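Local atomic coordinates of adenosine kinase, putative (PDB entry 3OTX), a protein that probably phosphorylates adenosine and related nucleosides to their monophosphates with ATP, using magnesium, in the purine salvage pathway of Trypanosoma brucei. Residues G192-Q205 with Y217-F231. The protein carries 1 engineered substitution. Numbering follows the deposited sequence.
With AP5 (bis(adenosine)-5'-pentaphosphate), chain C.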
loop_
_atom_site.group_PDB
_atom_site.type_symbol
_atom_site.label_atom_id
_atom_site.label_comp_id
_atom_site.label_asym_id
_atom_site.label_seq_id
_atom_site.Cartn_x
_atom_site.Cartn_y
_atom_site.Cartn_z
ATOM N N GLY A 192 -12.372 9.381 13.187
ATOM C CA GLY A 192 -11.654 9.340 11.895
ATOM C C GLY A 192 -12.085 8.108 11.132
ATOM O O GLY A 192 -13.169 7.533 11.378
ATOM N N LEU A 193 -11.249 7.757 10.166
ATOM C CA LEU A 193 -11.436 6.602 9.302
ATOM C C LEU A 193 -10.217 5.733 9.312
ATOM O O LEU A 193 -9.101 6.237 9.271
ATOM C CB LEU A 193 -11.666 7.063 7.866
ATOM C CG LEU A 193 -13.169 7.307 7.783
ATOM C CD1 LEU A 193 -13.508 8.677 7.233
ATOM C CD2 LEU A 193 -13.859 6.159 7.065
ATOM N N PHE A 194 -10.425 4.426 9.361
ATOM C CA PHE A 194 -9.343 3.468 9.247
ATOM C C PHE A 194 -9.496 2.670 7.979
ATOM O O PHE A 194 -10.576 2.129 7.710
ATOM C CB PHE A 194 -9.309 2.519 10.449
ATOM C CG PHE A 194 -8.052 1.691 10.495
ATOM C CD1 PHE A 194 -6.903 2.195 11.103
ATOM C CD2 PHE A 194 -7.996 0.463 9.852
ATOM C CE1 PHE A 194 -5.733 1.464 11.124
ATOM C CE2 PHE A 194 -6.802 -0.293 9.858
ATOM C CZ PHE A 194 -5.661 0.232 10.472
ATOM N N MET A 195 -8.410 2.597 7.205
ATOM C CA MET A 195 -8.420 1.952 5.901
ATOM C C MET A 195 -7.242 1.006 5.793
ATOM O O MET A 195 -6.143 1.332 6.236
ATOM C CB MET A 195 -8.301 2.994 4.791
ATOM C CG MET A 195 -9.171 4.213 4.973
ATOM S SD MET A 195 -8.787 5.399 3.695
ATOM C CE MET A 195 -8.822 4.316 2.279
ATOM N N ILE A 196 -7.474 -0.147 5.186
ATOM C CA ILE A 196 -6.390 -1.091 4.904
ATOM C C ILE A 196 -6.439 -1.530 3.460
ATOM O O ILE A 196 -7.526 -1.532 2.838
ATOM C CB ILE A 196 -6.451 -2.352 5.781
ATOM C CG1 ILE A 196 -7.803 -3.066 5.675
ATOM C CG2 ILE A 196 -6.138 -2.032 7.190
ATOM C CD1 ILE A 196 -7.908 -4.250 6.592
ATOM N N ASN A 197 -5.287 -1.887 2.910
ATOM C CA ASN A 197 -5.224 -2.592 1.642
ATOM C C ASN A 197 -4.891 -4.042 1.954
ATOM O O ASN A 197 -4.134 -4.290 2.863
ATOM C CB ASN A 197 -4.150 -1.938 0.759
ATOM C CG ASN A 197 -3.889 -2.696 -0.538
ATOM O OD1 ASN A 197 -2.779 -3.130 -0.779
ATOM N ND2 ASN A 197 -4.909 -2.858 -1.357
ATOM N N LEU A 198 -5.413 -4.977 1.176
ATOM C CA LEU A 198 -5.093 -6.384 1.400
ATOM C C LEU A 198 -3.669 -6.783 1.010
ATOM O O LEU A 198 -3.177 -7.816 1.470
ATOM C CB LEU A 198 -6.135 -7.268 0.708
ATOM C CG LEU A 198 -7.567 -7.125 1.245
ATOM C CD1 LEU A 198 -8.457 -8.199 0.613
ATOM C CD2 LEU A 198 -7.569 -7.246 2.792
ATOM N N SER A 199 -3.033 -5.974 0.149
ATOM C CA SER A 199 -1.577 -6.062 -0.219
ATOM C C SER A 199 -1.117 -7.255 -1.029
ATOM O O SER A 199 -0.399 -7.081 -2.024
ATOM C CB SER A 199 -0.668 -5.942 1.010
ATOM O OG SER A 199 -0.777 -4.667 1.638
ATOM N N ALA A 200 -1.443 -8.462 -0.595
ATOM C CA ALA A 200 -0.972 -9.655 -1.298
ATOM C C ALA A 200 -1.760 -10.861 -0.894
ATOM O O ALA A 200 -2.150 -10.988 0.267
ATOM C CB ALA A 200 0.542 -9.888 -1.001
ATOM N N PRO A 201 -1.958 -11.797 -1.831
ATOM C CA PRO A 201 -2.619 -13.011 -1.416
ATOM C C PRO A 201 -1.986 -13.662 -0.200
ATOM O O PRO A 201 -2.719 -14.232 0.598
ATOM C CB PRO A 201 -2.515 -13.916 -2.656
ATOM C CG PRO A 201 -2.563 -12.925 -3.795
ATOM C CD PRO A 201 -1.769 -11.721 -3.298
ATOM N N PHE A 202 -0.672 -13.547 0.011
ATOM C CA PHE A 202 -0.052 -14.211 1.179
ATOM C C PHE A 202 -0.492 -13.690 2.543
ATOM O O PHE A 202 -0.362 -14.381 3.557
ATOM C CB PHE A 202 1.480 -14.294 1.085
ATOM C CG PHE A 202 2.214 -13.020 1.424
ATOM C CD1 PHE A 202 2.412 -12.621 2.742
ATOM C CD2 PHE A 202 2.769 -12.256 0.406
ATOM C CE1 PHE A 202 3.124 -11.444 3.035
ATOM C CE2 PHE A 202 3.493 -11.096 0.702
ATOM C CZ PHE A 202 3.666 -10.689 2.004
ATOM N N ILE A 203 -1.016 -12.473 2.544
ATOM C CA ILE A 203 -1.562 -11.908 3.763
ATOM C C ILE A 203 -2.780 -12.753 4.184
ATOM O O ILE A 203 -2.886 -13.139 5.353
ATOM C CB ILE A 203 -1.956 -10.419 3.561
ATOM C CG1 ILE A 203 -0.703 -9.532 3.317
ATOM C CG2 ILE A 203 -2.784 -9.916 4.743
ATOM C CD1 ILE A 203 0.321 -9.516 4.519
ATOM N N MET A 204 -3.690 -13.019 3.244
ATOM C CA MET A 204 -4.864 -13.844 3.524
ATOM C C MET A 204 -4.512 -15.311 3.795
ATOM O O MET A 204 -5.175 -15.976 4.590
ATOM C CB MET A 204 -5.848 -13.772 2.352
ATOM C CG MET A 204 -6.796 -12.546 2.319
ATOM S SD MET A 204 -6.062 -10.930 2.088
ATOM C CE MET A 204 -5.601 -11.049 0.330
ATOM N N GLN A 205 -3.464 -15.813 3.144
ATOM C CA GLN A 205 -3.057 -17.208 3.310
ATOM C C GLN A 205 -2.369 -17.484 4.647
ATOM O O GLN A 205 -2.698 -18.475 5.305
ATOM C CB GLN A 205 -2.167 -17.652 2.148
ATOM C CG GLN A 205 -2.883 -17.621 0.799
ATOM C CD GLN A 205 -1.928 -17.538 -0.409
ATOM O OE1 GLN A 205 -0.740 -17.207 -0.280
ATOM N NE2 GLN A 205 -2.459 -17.837 -1.591
ATOM N N TYR A 217 -12.385 -3.199 12.869
ATOM C CA TYR A 217 -12.104 -1.774 13.083
ATOM C C TYR A 217 -11.875 -1.053 11.756
ATOM O O TYR A 217 -11.575 0.136 11.735
ATOM C CB TYR A 217 -10.816 -1.622 13.901
ATOM C CG TYR A 217 -10.786 -2.098 15.325
ATOM C CD1 TYR A 217 -10.213 -3.334 15.657
ATOM C CD2 TYR A 217 -11.234 -1.271 16.362
ATOM C CE1 TYR A 217 -10.136 -3.753 16.992
ATOM C CE2 TYR A 217 -11.152 -1.666 17.685
ATOM C CZ TYR A 217 -10.609 -2.903 17.997
ATOM O OH TYR A 217 -10.529 -3.278 19.325
ATOM N N THR A 218 -11.958 -1.793 10.647
ATOM C CA THR A 218 -11.595 -1.262 9.342
ATOM C C THR A 218 -12.836 -0.720 8.647
ATOM O O THR A 218 -13.782 -1.473 8.364
ATOM C CB THR A 218 -10.898 -2.326 8.496
ATOM O OG1 THR A 218 -9.685 -2.742 9.162
ATOM C CG2 THR A 218 -10.516 -1.749 7.126
ATOM N N ASP A 219 -12.844 0.590 8.395
ATOM C CA ASP A 219 -13.926 1.175 7.608
ATOM C C ASP A 219 -13.816 0.878 6.102
ATOM O O ASP A 219 -14.811 0.449 5.496
ATOM C CB ASP A 219 -13.995 2.667 7.844
ATOM C CG ASP A 219 -14.070 3.006 9.313
ATOM O OD1 ASP A 219 -15.082 2.688 9.961
ATOM O OD2 ASP A 219 -13.125 3.589 9.836
ATOM N N ILE A 220 -12.630 1.057 5.501
ATOM C CA ILE A 220 -12.527 0.896 4.063
ATOM C C ILE A 220 -11.476 -0.187 3.795
ATOM O O ILE A 220 -10.362 -0.122 4.296
ATOM C CB ILE A 220 -12.141 2.219 3.375
ATOM C CG1 ILE A 220 -13.136 3.333 3.756
ATOM C CG2 ILE A 220 -12.040 2.016 1.867
ATOM C CD1 ILE A 220 -13.207 4.470 2.756
ATOM N N ILE A 221 -11.880 -1.186 3.023
ATOM C CA ILE A 221 -10.999 -2.240 2.600
ATOM C C ILE A 221 -10.768 -2.058 1.108
ATOM O O ILE A 221 -11.723 -1.999 0.334
ATOM C CB ILE A 221 -11.624 -3.617 2.806
ATOM C CG1 ILE A 221 -11.971 -3.850 4.299
ATOM C CG2 ILE A 221 -10.684 -4.701 2.227
ATOM C CD1 ILE A 221 -12.882 -5.033 4.547
ATOM N N VAL A 222 -9.496 -1.970 0.714
ATOM C CA VAL A 222 -9.135 -1.762 -0.695
ATOM C C VAL A 222 -8.288 -2.970 -1.123
ATOM O O VAL A 222 -7.444 -3.454 -0.357
ATOM C CB VAL A 222 -8.338 -0.451 -0.862
ATOM C CG1 VAL A 222 -7.915 -0.235 -2.329
ATOM C CG2 VAL A 222 -9.187 0.731 -0.425
ATOM N N ALA A 223 -8.548 -3.501 -2.323
ATOM C CA ALA A 223 -7.741 -4.599 -2.860
ATOM C C ALA A 223 -7.852 -4.643 -4.367
ATOM O O ALA A 223 -8.596 -3.891 -4.950
ATOM C CB ALA A 223 -8.190 -5.920 -2.294
ATOM N N ASN A 224 -7.087 -5.522 -4.989
ATOM C CA ASN A 224 -7.290 -5.808 -6.398
ATOM C C ASN A 224 -8.119 -7.075 -6.609
ATOM O O ASN A 224 -8.535 -7.728 -5.650
ATOM C CB ASN A 224 -5.937 -5.888 -7.125
ATOM C CG ASN A 224 -5.095 -7.043 -6.656
ATOM O OD1 ASN A 224 -5.555 -7.902 -5.899
ATOM N ND2 ASN A 224 -3.851 -7.079 -7.099
ATOM N N ARG A 225 -8.300 -7.449 -7.875
ATOM C CA ARG A 225 -9.159 -8.584 -8.236
ATOM C C ARG A 225 -8.640 -9.888 -7.596
ATOM O O ARG A 225 -9.405 -10.696 -7.038
ATOM C CB ARG A 225 -9.169 -8.727 -9.763
ATOM C CG ARG A 225 -10.241 -9.681 -10.265
ATOM C CD ARG A 225 -9.924 -10.200 -11.667
ATOM N NE ARG A 225 -10.253 -9.280 -12.770
ATOM C CZ ARG A 225 -9.415 -8.402 -13.316
ATOM N NH1 ARG A 225 -8.180 -8.264 -12.830
ATOM N NH2 ARG A 225 -9.814 -7.651 -14.358
ATOM N N HIS A 226 -7.331 -10.079 -7.663
ATOM C CA HIS A 226 -6.727 -11.299 -7.178
ATOM C C HIS A 226 -6.863 -11.455 -5.659
ATOM O O HIS A 226 -7.226 -12.535 -5.170
ATOM C CB HIS A 226 -5.271 -11.325 -7.604
ATOM C CG HIS A 226 -4.612 -12.650 -7.439
ATOM N ND1 HIS A 226 -3.573 -13.057 -8.245
ATOM C CD2 HIS A 226 -4.841 -13.671 -6.574
ATOM C CE1 HIS A 226 -3.184 -14.267 -7.881
ATOM N NE2 HIS A 226 -3.942 -14.667 -6.876
ATOM N N GLU A 227 -6.571 -10.373 -4.937
ATOM C CA GLU A 227 -6.670 -10.343 -3.490
ATOM C C GLU A 227 -8.119 -10.523 -3.079
ATOM O O GLU A 227 -8.381 -11.166 -2.065
ATOM C CB GLU A 227 -6.135 -9.018 -2.979
ATOM C CG GLU A 227 -4.615 -8.881 -3.125
ATOM C CD GLU A 227 -4.182 -7.421 -3.187
ATOM O OE1 GLU A 227 -5.003 -6.505 -2.902
ATOM O OE2 GLU A 227 -3.015 -7.165 -3.540
ATOM N N ALA A 228 -9.059 -9.970 -3.842
ATOM C CA ALA A 228 -10.470 -10.164 -3.516
ATOM C C ALA A 228 -10.846 -11.646 -3.596
ATOM O O ALA A 228 -11.540 -12.181 -2.708
ATOM C CB ALA A 228 -11.394 -9.301 -4.436
ATOM N N LYS A 229 -10.384 -12.326 -4.650
ATOM C CA LYS A 229 -10.639 -13.765 -4.747
ATOM C C LYS A 229 -9.959 -14.541 -3.612
ATOM O O LYS A 229 -10.524 -15.524 -3.122
ATOM C CB LYS A 229 -10.214 -14.317 -6.104
ATOM C CG LYS A 229 -10.983 -13.699 -7.246
ATOM C CD LYS A 229 -10.459 -14.208 -8.594
ATOM C CE LYS A 229 -11.311 -13.683 -9.720
ATOM N NZ LYS A 229 -10.707 -13.896 -11.039
ATOM N N GLU A 230 -8.769 -14.103 -3.207
ATOM C CA GLU A 230 -8.067 -14.780 -2.113
ATOM C C GLU A 230 -8.808 -14.570 -0.795
ATOM O O GLU A 230 -8.857 -15.483 0.031
ATOM C CB GLU A 230 -6.614 -14.343 -2.012
ATOM C CG GLU A 230 -5.739 -15.306 -1.223
ATOM C CD GLU A 230 -5.547 -16.628 -1.945
ATOM O OE1 GLU A 230 -5.045 -16.617 -3.098
ATOM O OE2 GLU A 230 -5.898 -17.665 -1.356
ATOM N N PHE A 231 -9.367 -13.372 -0.618
ATOM C CA PHE A 231 -10.199 -13.026 0.546
ATOM C C PHE A 231 -11.442 -13.910 0.595
ATOM O O PHE A 231 -11.779 -14.452 1.655
ATOM C CB PHE A 231 -10.585 -11.541 0.493
ATOM C CG PHE A 231 -11.172 -11.020 1.783
ATOM C CD1 PHE A 231 -10.356 -10.460 2.754
ATOM C CD2 PHE A 231 -12.546 -11.133 2.028
ATOM C CE1 PHE A 231 -10.893 -9.977 3.959
ATOM C CE2 PHE A 231 -13.093 -10.651 3.227
ATOM C CZ PHE A 231 -12.266 -10.075 4.188
HETATM P PA AP5 C . -4.725 -2.904 -10.758
HETATM O O1A AP5 C . -3.998 -3.722 -11.821
HETATM O O2A AP5 C . -6.068 -3.474 -10.350
HETATM O O3A AP5 C . -3.877 -2.724 -9.401
HETATM P PB AP5 C . -2.930 -3.825 -8.697
HETATM O O1B AP5 C . -3.228 -5.219 -9.153
HETATM O O2B AP5 C . -2.985 -3.552 -7.233
HETATM O O3B AP5 C . -1.534 -3.353 -9.299
HETATM P PG AP5 C . -0.119 -4.064 -9.462
HETATM O O1G AP5 C . 0.577 -3.380 -10.598
HETATM O O2G AP5 C . -0.183 -5.544 -9.767
HETATM O O3G AP5 C . 0.539 -3.654 -8.117
HETATM P PD AP5 C . 2.001 -3.996 -7.517
HETATM O O1D AP5 C . 2.856 -4.858 -8.428
HETATM O O2D AP5 C . 1.744 -4.467 -6.113
HETATM O O3D AP5 C . 2.676 -2.535 -7.541
HETATM P PE AP5 C . 2.554 -1.414 -6.387
HETATM O O1E AP5 C . 1.154 -1.402 -5.842
HETATM O O2E AP5 C . 3.125 -0.099 -6.912
HETATM O O5F AP5 C . -4.809 -1.394 -11.291
HETATM C C5F AP5 C . -5.281 -0.345 -10.445
HETATM C C4F AP5 C . -5.786 0.786 -11.307
HETATM O O4F AP5 C . -4.766 1.192 -12.230
HETATM C C3F AP5 C . -6.953 0.421 -12.221
HETATM O O3F AP5 C . -8.167 0.588 -11.532
HETATM C C2F AP5 C . -6.768 1.331 -13.400
HETATM O O2F AP5 C . -7.278 2.607 -13.103
HETATM C C1F AP5 C . -5.243 1.455 -13.492
HETATM N N9A AP5 C . -4.621 0.463 -14.416
HETATM C C8A AP5 C . -3.847 -0.645 -14.058
HETATM N N7A AP5 C . -3.459 -1.265 -15.206
HETATM C C5A AP5 C . -3.949 -0.574 -16.263
HETATM C C6A AP5 C . -3.836 -0.718 -17.628
HETATM N N6A AP5 C . -3.045 -1.644 -18.177
HETATM N N1A AP5 C . -4.461 0.193 -18.445
HETATM C C2A AP5 C . -5.179 1.264 -17.936
HETATM N N3A AP5 C . -5.273 1.404 -16.568
HETATM C C4A AP5 C . -4.658 0.525 -15.753
HETATM O O5J AP5 C . 3.516 -1.982 -5.208
HETATM C C5J AP5 C . 4.901 -2.159 -5.454
HETATM C C4J AP5 C . 5.571 -1.880 -4.119
HETATM O O4J AP5 C . 5.318 -2.949 -3.193
HETATM C C3J AP5 C . 7.100 -1.841 -4.194
HETATM O O3J AP5 C . 7.502 -0.472 -4.118
HETATM C C2J AP5 C . 7.573 -2.683 -2.998
HETATM O O2J AP5 C . 8.587 -2.054 -2.222
HETATM C C1J AP5 C . 6.303 -2.834 -2.198
HETATM N N9B AP5 C . 6.300 -4.007 -1.312
HETATM C C8B AP5 C . 6.463 -5.304 -1.717
HETATM N N7B AP5 C . 6.443 -6.073 -0.598
HETATM C C5B AP5 C . 6.264 -5.267 0.496
HETATM C C6B AP5 C . 6.158 -5.530 1.867
HETATM N N6B AP5 C . 6.311 -6.748 2.409
HETATM N N1B AP5 C . 6.014 -4.437 2.677
HETATM C C2B AP5 C . 5.862 -3.146 2.224
HETATM N N3B AP5 C . 6.011 -2.884 0.877
HETATM C C4B AP5 C . 6.171 -3.952 0.038
HETATM O O HOH W 1 -2.689 -4.582 -2.984
#
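Leu198 and Glu227 bury the most surface where two neighbouring strand-to-helix units of this ribokinase-like fold meet, with Glu230 close behind. Strands 193-197 and 220-224 run parallel in the central sheet. Their ladder closes with Leu198 N giving a 3.0 Å bond to Val222 O, and the weak bond from Asn197 ND2 reaches the same oxygen.

Just past the strand, the isobutyl group of Leu198 fills the angle between the second strand and its helix. CD1 is 3.7 Å from Ala223 CB and touches Phe231 CD1, the two side chains crossing at about a right angle, while CD2 lies against Ile221 CG2.

Glu227 reaches across to the backbone of Ser199 and Ala200. Its CG stands anti to its own carbonyl carbon (chi1 -70°) and the chain then runs extended, carrying the carboxylate back beneath the start of its helix. There OE1 accepts from Asn224 N at 3.1 Å, met from above the carboxylate plane, and Asn224 OD1 accepts from Glu227 N at 2.8 Å: a capping box. A water bridges Glu227 OE2, at 2.7 Å, and Asn197 OD1. One turn on, Glu230 has its CG anti to the backbone N (chi1 -161°), which packs that carbon 3.7 Å from Pro201 O and beside Met204 CB. Pro201 CG sits over one face of the His226 ring, a CH-pi contact 4.0 Å from the centroid.

Asn224 thus does two jobs: while OD1 caps the helix, ND2 donates to O1B of the bound bis(adenosine)-5'-pentaphosphate at 2.8 Å. The capping bond orients the amide of Asn224 and Glu227 holds its backbone N, so Glu227, as a second-shell residue, probably helps position Asn224 for the phosphates, consistent with the observed role of Asn224 in binding ADP.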